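Local atomic coordinates of Glyco_hydro_cc domain-containing protein (Pseudomonas viridiflava, PDB entry 6UAV), a protein that probably hydrolyses internal beta-1,3-linkages of glucans, as a GH128 subgroup II endo-beta-1,3-glucanase with a TIM-barrel catalytic core. Residues 8-17 / 224-232; 50-58 / 76-84. All coordinates share one frame; numbering follows the deposited sequence.

Contact 1: residues 8-17 / 224-232; sequences VAYDVASPAD and AWFTGRMTP
Val8 pairs with Trp225 in a parallel beta bridge between the first and the last strand of the barrel, and their side chains lie on the same face of the sheet. Beyond the bridge, Val8 CG1 comes within 3.7 Å of Trp225 O. Ala9 continues the pairing: its N donates to Trp225 O almost straight at the hydrogen (176°), although the donor stands above the plane of that carbonyl. On the same edge of the chain Ala9 O accepts the Thr227 OG1 hydroxyl (2.7 Å), in the carbonyl plane. A cis peptide precedes Thr227, and the hydroxyl sits anti to the backbone N (chi1 -176°), a setting that carries it back to the first strand. Tyr10 then turns its ring onto the second segment. Gly228 CA presses on one face, 3.7 Å from the ring centroid in a CH-pi contact, while Thr227 OG1 lies at the ring edge. At the far end of the ring, Tyr10 OH accepts a bond from Arg229 NH2 (2.9 Å) in the plane of the guanidinium. The chain next passes through a loop to the helix at 15-22, where Asp17 meets the same guanidinium end-on in a salt bridge: Arg229 NH1 bonds to Asp17 OD1 and Arg229 NH2 to Asp17 OD2 (2.8 Å), on the syn sides but somewhat out of the carboxylate plane. Arg229 NH2 is therefore shared between a phenol and a carboxylate, which fixes the rotation of the group; its NE and NH1 also donate to the carbonyls of Asp241 and Ala242. The seam of strands 6-9 and 220-225 has strand 27-29 beside it in the sheet and helices 200-216 and 248-255 against its outer face, where Trp225 touches both.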
loop_
_atom_site.group_PDB
_atom_site.type_symbol
_atom_site.label_atom_id
_atom_site.label_comp_id
_atom_site.label_asym_id
_atom_site.label_seq_id
_atom_site.Cartn_x
_atom_site.Cartn_y
_atom_site.Cartn_z
ATOM N N VAL A 8 7.517 0.860 3.250
ATOM C CA VAL A 8 6.910 0.655 4.584
ATOM C C VAL A 8 5.574 1.382 4.598
ATOM O O VAL A 8 5.522 2.522 4.170
ATOM C CB VAL A 8 7.887 1.115 5.694
ATOM C CG1 VAL A 8 7.300 0.813 7.067
ATOM C CG2 VAL A 8 9.241 0.413 5.531
ATOM N N ALA A 9 4.579 0.767 5.240
ATOM C CA ALA A 9 3.242 1.342 5.470
ATOM C C ALA A 9 3.208 1.871 6.891
ATOM O O ALA A 9 3.140 1.044 7.798
ATOM C CB ALA A 9 2.191 0.282 5.255
ATOM N N TYR A 10 3.551 3.130 7.092
ATOM C CA TYR A 10 3.801 3.698 8.435
ATOM C C TYR A 10 3.861 5.206 8.317
ATOM O O TYR A 10 4.511 5.688 7.416
ATOM C CB TYR A 10 5.104 3.188 9.061
ATOM C CG TYR A 10 5.384 3.639 10.469
ATOM C CD1 TYR A 10 4.557 3.230 11.499
ATOM C CD2 TYR A 10 6.479 4.417 10.780
ATOM C CE1 TYR A 10 4.814 3.613 12.798
ATOM C CE2 TYR A 10 6.712 4.860 12.072
ATOM C CZ TYR A 10 5.876 4.446 13.090
ATOM O OH TYR A 10 6.072 4.792 14.416
ATOM N N ASP A 11 3.310 5.925 9.278
ATOM C CA ASP A 11 3.411 7.401 9.271
ATOM C C ASP A 11 4.781 7.793 9.845
ATOM O O ASP A 11 4.868 8.292 10.983
ATOM C CB ASP A 11 2.241 8.026 10.017
ATOM C CG ASP A 11 2.153 9.524 9.829
ATOM O OD1 ASP A 11 2.702 10.037 8.817
ATOM O OD2 ASP A 11 1.427 10.134 10.617
ATOM N N VAL A 12 5.821 7.690 9.013
ATOM C CA VAL A 12 7.193 8.043 9.457
ATOM C C VAL A 12 7.170 9.524 9.865
ATOM O O VAL A 12 6.732 10.386 9.044
ATOM C CB VAL A 12 8.203 7.812 8.347
ATOM C CG1 VAL A 12 9.563 8.268 8.799
ATOM C CG2 VAL A 12 8.226 6.365 7.907
ATOM N N ALA A 13 7.578 9.821 11.105
ATOM C CA ALA A 13 7.544 11.194 11.685
ATOM C C ALA A 13 8.976 11.716 11.925
ATOM O O ALA A 13 9.307 12.904 11.602
ATOM C CB ALA A 13 6.693 11.183 12.921
ATOM N N SER A 14 9.899 10.825 12.185
ATOM C CA SER A 14 11.225 11.188 12.701
ATOM C C SER A 14 12.244 11.049 11.591
ATOM O O SER A 14 12.377 9.968 11.054
ATOM C CB SER A 14 11.572 10.315 13.826
ATOM O OG SER A 14 12.894 10.597 14.258
ATOM N N PRO A 15 13.045 12.097 11.332
ATOM C CA PRO A 15 14.207 11.965 10.453
ATOM C C PRO A 15 15.125 10.825 10.917
ATOM O O PRO A 15 15.647 10.115 10.096
ATOM C CB PRO A 15 14.907 13.328 10.522
ATOM C CG PRO A 15 13.796 14.255 10.916
ATOM C CD PRO A 15 12.896 13.477 11.863
ATOM N N ALA A 16 15.249 10.605 12.230
ATOM C CA ALA A 16 16.092 9.492 12.740
ATOM C C ALA A 16 15.568 8.144 12.205
ATOM O O ALA A 16 16.364 7.258 11.893
ATOM C CB ALA A 16 16.111 9.520 14.221
ATOM N N ASP A 17 14.250 7.970 12.180
ATOM C CA ASP A 17 13.648 6.744 11.618
ATOM C C ASP A 17 13.970 6.638 10.131
ATOM O O ASP A 17 14.213 5.558 9.662
ATOM C CB ASP A 17 12.146 6.711 11.858
ATOM C CG ASP A 17 11.741 6.353 13.264
ATOM O OD1 ASP A 17 12.571 5.721 14.022
ATOM O OD2 ASP A 17 10.549 6.571 13.559
ATOM N N ALA A 224 4.827 -2.718 0.525
ATOM C CA ALA A 224 5.068 -2.028 1.778
ATOM C C ALA A 224 4.699 -2.925 2.937
ATOM O O ALA A 224 3.545 -3.360 3.054
ATOM C CB ALA A 224 4.267 -0.774 1.801
ATOM N N TRP A 225 5.695 -3.122 3.785
ATOM C CA TRP A 225 5.525 -3.934 5.004
ATOM C C TRP A 225 4.686 -3.178 6.032
ATOM O O TRP A 225 4.946 -1.962 6.305
ATOM C CB TRP A 225 6.893 -4.350 5.566
ATOM C CG TRP A 225 6.806 -5.233 6.769
ATOM C CD1 TRP A 225 6.769 -4.873 8.082
ATOM C CD2 TRP A 225 6.664 -6.656 6.738
ATOM N NE1 TRP A 225 6.646 -5.979 8.883
ATOM C CE2 TRP A 225 6.604 -7.099 8.075
ATOM C CE3 TRP A 225 6.660 -7.589 5.705
ATOM C CZ2 TRP A 225 6.402 -8.442 8.394
ATOM C CZ3 TRP A 225 6.556 -8.927 6.026
ATOM C CH2 TRP A 225 6.403 -9.340 7.348
ATOM N N PHE A 226 3.823 -3.908 6.721
ATOM C CA PHE A 226 3.071 -3.388 7.882
ATOM C C PHE A 226 3.730 -3.955 9.148
ATOM O O PHE A 226 3.640 -5.162 9.356
ATOM C CB PHE A 226 1.595 -3.757 7.798
ATOM C CG PHE A 226 0.784 -3.012 8.806
ATOM C CD1 PHE A 226 0.688 -3.507 10.084
ATOM C CD2 PHE A 226 0.264 -1.757 8.541
ATOM C CE1 PHE A 226 0.010 -2.819 11.062
ATOM C CE2 PHE A 226 -0.432 -1.056 9.505
ATOM C CZ PHE A 226 -0.564 -1.610 10.755
ATOM N N THR A 227 4.420 -3.137 9.970
ATOM C CA THR A 227 4.527 -1.677 9.906
ATOM C C THR A 227 5.776 -1.192 10.652
ATOM O O THR A 227 6.628 -2.017 11.054
ATOM C CB THR A 227 3.298 -1.011 10.543
ATOM O OG1 THR A 227 3.294 0.420 10.428
ATOM C CG2 THR A 227 3.157 -1.388 12.009
ATOM N N GLY A 228 5.926 0.124 10.822
ATOM C CA GLY A 228 7.100 0.663 11.543
ATOM C C GLY A 228 7.095 0.196 12.998
ATOM O O GLY A 228 8.007 -0.467 13.459
ATOM N N ARG A 229 6.065 0.546 13.725
ATOM C CA ARG A 229 5.870 0.144 15.118
ATOM C C ARG A 229 4.417 -0.116 15.387
ATOM O O ARG A 229 3.567 0.651 14.889
ATOM C CB ARG A 229 6.190 1.297 16.086
ATOM C CG ARG A 229 7.574 1.865 15.934
ATOM C CD ARG A 229 7.742 3.014 16.914
ATOM N NE ARG A 229 9.139 3.322 16.819
ATOM C CZ ARG A 229 9.679 4.162 15.959
ATOM N NH1 ARG A 229 10.995 4.302 15.956
ATOM N NH2 ARG A 229 8.924 4.827 15.099
ATOM N N MET A 230 4.147 -1.108 16.204
ATOM C CA MET A 230 2.806 -1.307 16.809
ATOM C C MET A 230 3.024 -1.970 18.153
ATOM O O MET A 230 4.042 -2.634 18.343
ATOM C CB MET A 230 1.909 -2.211 15.943
ATOM C CG MET A 230 2.494 -3.576 15.663
ATOM S SD MET A 230 1.511 -4.545 14.500
ATOM C CE MET A 230 -0.015 -4.649 15.424
ATOM N N THR A 231 2.083 -1.750 19.045
ATOM C CA THR A 231 2.053 -2.339 20.396
ATOM C C THR A 231 0.581 -2.571 20.731
ATOM O O THR A 231 -0.236 -1.692 20.443
ATOM C CB THR A 231 2.702 -1.402 21.433
ATOM O OG1 THR A 231 2.906 -2.200 22.588
ATOM C CG2 THR A 231 1.840 -0.223 21.820
ATOM N N PRO A 232 0.178 -3.745 21.274
ATOM C CA PRO A 232 1.020 -4.941 21.340
ATOM C C PRO A 232 1.342 -5.448 19.931
ATOM O O PRO A 232 0.730 -5.009 18.971
ATOM C CB PRO A 232 0.226 -6.007 22.119
ATOM C CG PRO A 232 -1.165 -5.429 22.295
ATOM C CD PRO A 232 -1.148 -3.974 21.856
#

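Contact 2: residues 50-58 / 76-84; sequences VDFVPMVWN and IRYLLVINE
Met55 and Leu80 lie side by side on one face of the sheet, their CB atoms 3.8 Å apart, and the packing is dense from Val53 to Val56. Leu80 N donates to Pro54 O in the carbonyl plane, and Leu80 O receives Val56 N at 2.9 Å. Two residues after Leu80, Ile82 N reaches Val56 O nearly head-on, with a C=O...N angle of 175°. Beside these bonds Leu80 CG meets Val53 CG1 at 3.6 Å, the two side chains crossing at about a right angle, and Leu79 CD1 lies against Pro54 O and CB. This is the beta-alpha-beta crossover unit of the TIM barrel: strand 51-56 leads through helix 63-72 into the neighbouring parallel strand 78-81. Leu80 also touches Tyr29 and Val117 of nearby strands, whereas Val81 faces helix 95-112. At the C-terminal ends of the strands, where the active site probably lies as in other TIM-barrel enzymes, the contact passes into loops, and Glu84 bonds to His160 and Asn122. Asn83 N still bonds to Trp57 O, and Asn83 CB stands over a face of the indole, 3.7 Å from the centroid of the five-membered ring, with amide and ring planes only 19° apart. Trp57 has CG anti to its N (chi1 -160°), which brings the indole back over Asn83 although its CB points away. The extended Met55 chain delivers CE to the flank of the same Asn83 CB. Contacts thin toward the partly exposed margins: Trp57 at this end, and at the other Tyr78 and Ile76, whose CG2 meets Pro54 CD (3.6 Å) near a bound sulfate ion.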
loop_
_atom_site.group_PDB
_atom_site.type_symbol
_atom_site.label_atom_id
_atom_site.label_comp_id
_atom_site.label_asym_id
_atom_site.label_seq_id
_atom_site.Cartn_x
_atom_site.Cartn_y
_atom_site.Cartn_z
ATOM N N VAL A 50 14.620 8.547 -0.298
ATOM C CA VAL A 50 13.286 7.920 -0.082
ATOM C C VAL A 50 12.242 8.832 -0.712
ATOM O O VAL A 50 12.474 10.065 -0.860
ATOM C CB VAL A 50 13.006 7.610 1.407
ATOM C CG1 VAL A 50 14.032 6.646 1.973
ATOM C CG2 VAL A 50 12.994 8.883 2.226
ATOM N N ASP A 51 11.157 8.231 -1.189
ATOM C CA ASP A 51 10.008 9.033 -1.682
ATOM C C ASP A 51 8.767 8.707 -0.865
ATOM O O ASP A 51 8.610 7.604 -0.394
ATOM C CB ASP A 51 9.819 8.927 -3.188
ATOM C CG ASP A 51 9.430 7.571 -3.704
ATOM O OD1 ASP A 51 10.348 6.724 -3.815
ATOM O OD2 ASP A 51 8.210 7.373 -3.992
ATOM N N PHE A 52 7.915 9.698 -0.683
ATOM C CA PHE A 52 6.580 9.539 -0.038
ATOM C C PHE A 52 5.524 9.464 -1.144
ATOM O O PHE A 52 5.581 10.260 -2.103
ATOM C CB PHE A 52 6.258 10.747 0.834
ATOM C CG PHE A 52 4.839 10.826 1.336
ATOM C CD1 PHE A 52 4.421 10.025 2.384
ATOM C CD2 PHE A 52 3.907 11.659 0.712
ATOM C CE1 PHE A 52 3.107 10.103 2.836
ATOM C CE2 PHE A 52 2.602 11.699 1.173
ATOM C CZ PHE A 52 2.195 10.901 2.215
ATOM N N VAL A 53 4.539 8.596 -1.010
ATOM C CA VAL A 53 3.436 8.425 -2.007
ATOM C C VAL A 53 2.151 8.792 -1.319
ATOM O O VAL A 53 1.800 8.219 -0.301
ATOM C CB VAL A 53 3.356 7.003 -2.587
ATOM C CG1 VAL A 53 2.177 6.839 -3.574
ATOM C CG2 VAL A 53 4.668 6.626 -3.241
ATOM N N PRO A 54 1.485 9.860 -1.788
ATOM C CA PRO A 54 0.257 10.302 -1.142
ATOM C C PRO A 54 -0.886 9.308 -1.372
ATOM O O PRO A 54 -0.896 8.609 -2.374
ATOM C CB PRO A 54 -0.162 11.574 -1.837
ATOM C CG PRO A 54 0.750 11.722 -2.990
ATOM C CD PRO A 54 1.863 10.686 -2.939
ATOM N N MET A 55 -1.925 9.403 -0.529
ATOM C CA MET A 55 -3.084 8.522 -0.653
ATOM C C MET A 55 -4.382 9.280 -0.370
ATOM O O MET A 55 -4.445 10.094 0.534
ATOM C CB MET A 55 -3.006 7.364 0.332
ATOM C CG MET A 55 -4.231 6.448 0.244
ATOM S SD MET A 55 -3.951 4.861 1.056
ATOM C CE MET A 55 -5.066 3.857 0.088
ATOM N N VAL A 56 -5.357 9.011 -1.231
ATOM C CA VAL A 56 -6.769 9.405 -1.034
ATOM C C VAL A 56 -7.429 8.232 -0.371
ATOM O O VAL A 56 -7.594 7.168 -1.034
ATOM C CB VAL A 56 -7.424 9.744 -2.387
ATOM C CG1 VAL A 56 -8.896 10.024 -2.191
ATOM C CG2 VAL A 56 -6.741 10.923 -3.013
ATOM N N TRP A 57 -7.805 8.391 0.871
ATOM C CA TRP A 57 -8.274 7.250 1.683
ATOM C C TRP A 57 -9.687 6.853 1.269
ATOM O O TRP A 57 -9.942 5.625 1.098
ATOM C CB TRP A 57 -8.154 7.587 3.171
ATOM C CG TRP A 57 -8.143 6.377 4.070
ATOM C CD1 TRP A 57 -7.107 5.570 4.439
ATOM C CD2 TRP A 57 -9.259 5.980 4.858
ATOM N NE1 TRP A 57 -7.523 4.639 5.349
ATOM C CE2 TRP A 57 -8.844 4.895 5.646
ATOM C CE3 TRP A 57 -10.575 6.462 4.959
ATOM C CZ2 TRP A 57 -9.725 4.212 6.467
ATOM C CZ3 TRP A 57 -11.426 5.814 5.825
ATOM C CH2 TRP A 57 -10.996 4.727 6.600
ATOM N N ASN A 58 -10.594 7.820 1.137
ATOM C CA ASN A 58 -12.000 7.551 0.767
ATOM C C ASN A 58 -12.501 8.778 -0.001
ATOM O O ASN A 58 -11.643 9.531 -0.531
ATOM C CB ASN A 58 -12.839 7.126 1.979
ATOM C CG ASN A 58 -13.058 8.249 2.958
ATOM O OD1 ASN A 58 -12.538 9.329 2.738
ATOM N ND2 ASN A 58 -13.760 7.996 4.053
ATOM N N ILE A 76 6.552 13.256 -7.702
ATOM C CA ILE A 76 5.485 12.309 -7.310
ATOM C C ILE A 76 4.756 11.858 -8.571
ATOM O O ILE A 76 4.168 12.705 -9.220
ATOM C CB ILE A 76 4.498 12.872 -6.278
ATOM C CG1 ILE A 76 5.207 13.355 -5.017
ATOM C CG2 ILE A 76 3.417 11.871 -5.982
ATOM C CD1 ILE A 76 4.277 13.882 -3.916
ATOM N N ARG A 77 4.818 10.565 -8.861
ATOM C CA ARG A 77 4.299 10.002 -10.127
ATOM C C ARG A 77 3.126 9.062 -9.907
ATOM O O ARG A 77 2.560 8.615 -10.888
ATOM C CB ARG A 77 5.418 9.305 -10.891
ATOM C CG ARG A 77 6.573 10.218 -11.308
ATOM C CD ARG A 77 6.184 11.379 -12.207
ATOM N NE ARG A 77 5.726 10.887 -13.503
ATOM C CZ ARG A 77 4.897 11.512 -14.379
ATOM N NH1 ARG A 77 4.631 10.928 -15.543
ATOM N NH2 ARG A 77 4.373 12.706 -14.127
ATOM N N TYR A 78 2.774 8.766 -8.665
ATOM C CA TYR A 78 1.752 7.770 -8.261
ATOM C C TYR A 78 0.893 8.358 -7.170
ATOM O O TYR A 78 1.402 9.134 -6.363
ATOM C CB TYR A 78 2.442 6.488 -7.779
ATOM C CG TYR A 78 3.180 5.826 -8.907
ATOM C CD1 TYR A 78 2.515 5.056 -9.839
ATOM C CD2 TYR A 78 4.519 5.990 -9.038
ATOM C CE1 TYR A 78 3.177 4.487 -10.913
ATOM C CE2 TYR A 78 5.204 5.433 -10.110
ATOM C CZ TYR A 78 4.532 4.672 -11.030
ATOM O OH TYR A 78 5.218 4.104 -12.080
ATOM N N LEU A 79 -0.381 8.005 -7.204
ATOM C CA LEU A 79 -1.358 8.361 -6.176
ATOM C C LEU A 79 -2.073 7.090 -5.749
ATOM O O LEU A 79 -2.741 6.475 -6.582
ATOM C CB LEU A 79 -2.322 9.396 -6.748
ATOM C CG LEU A 79 -3.406 9.861 -5.782
ATOM C CD1 LEU A 79 -2.783 10.628 -4.598
ATOM C CD2 LEU A 79 -4.476 10.706 -6.505
ATOM N N LEU A 80 -1.972 6.737 -4.477
ATOM C CA LEU A 80 -2.692 5.592 -3.944
ATOM C C LEU A 80 -4.120 6.044 -3.703
ATOM O O LEU A 80 -4.323 7.189 -3.225
ATOM C CB LEU A 80 -2.058 5.187 -2.621
ATOM C CG LEU A 80 -0.629 4.671 -2.747
ATOM C CD1 LEU A 80 -0.008 4.591 -1.345
ATOM C CD2 LEU A 80 -0.592 3.329 -3.445
ATOM N N VAL A 81 -5.071 5.198 -4.060
ATOM C CA VAL A 81 -6.490 5.570 -3.869
ATOM C C VAL A 81 -7.287 4.434 -3.253
ATOM O O VAL A 81 -7.115 3.260 -3.657
ATOM C CB VAL A 81 -7.083 6.074 -5.199
ATOM C CG1 VAL A 81 -6.408 7.318 -5.722
ATOM C CG2 VAL A 81 -7.122 5.003 -6.281
ATOM N N ILE A 82 -8.186 4.826 -2.362
ATOM C CA ILE A 82 -9.268 4.004 -1.766
ATOM C C ILE A 82 -8.723 2.841 -0.923
ATOM O O ILE A 82 -8.434 1.765 -1.459
ATOM C CB ILE A 82 -10.310 3.543 -2.807
ATOM C CG1 ILE A 82 -10.750 4.715 -3.717
ATOM C CG2 ILE A 82 -11.463 2.947 -1.990
ATOM C CD1 ILE A 82 -12.045 4.558 -4.472
ATOM N N ASN A 83 -8.680 3.067 0.387
ATOM C CA ASN A 83 -8.097 2.056 1.334
ATOM C C ASN A 83 -9.132 1.018 1.755
ATOM O O ASN A 83 -9.893 1.303 2.670
ATOM C CB ASN A 83 -7.526 2.725 2.572
ATOM C CG ASN A 83 -6.642 1.746 3.317
ATOM O OD1 ASN A 83 -5.562 1.416 2.847
ATOM N ND2 ASN A 83 -7.101 1.283 4.469
ATOM N N GLU A 84 -9.146 -0.160 1.135
ATOM C CA GLU A 84 -10.029 -1.281 1.543
ATOM C C GLU A 84 -11.481 -0.866 1.494
ATOM O O GLU A 84 -12.182 -0.827 2.509
ATOM C CB GLU A 84 -9.588 -1.770 2.925
ATOM C CG GLU A 84 -8.222 -2.474 2.848
ATOM C CD GLU A 84 -7.879 -3.256 4.108
ATOM O OE1 GLU A 84 -8.746 -3.305 5.031
ATOM O OE2 GLU A 84 -6.785 -3.781 4.161
#

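In the fold
Both contacts belong to one eight-stranded parallel barrel and illustrate the two ways in which such a sheet is joined. Contact 2 links strands 51-56 and 78-81, consecutive in sequence and separated by a single helix, whereas contact 1 brings strand 6-9 together with strand 220-225 and closes the cylinder. Along the chain, contact 2 is nested inside the long loop that contact 1 closes. Their centres are about 16 Å apart and their nearest atoms about 6 Å, without touching; strand 27-29 stands between strands 6-9 and 51-56 in the sheet. Local crossover and long-range closure are two of the pairings that make up the barrel of this probable glucanase.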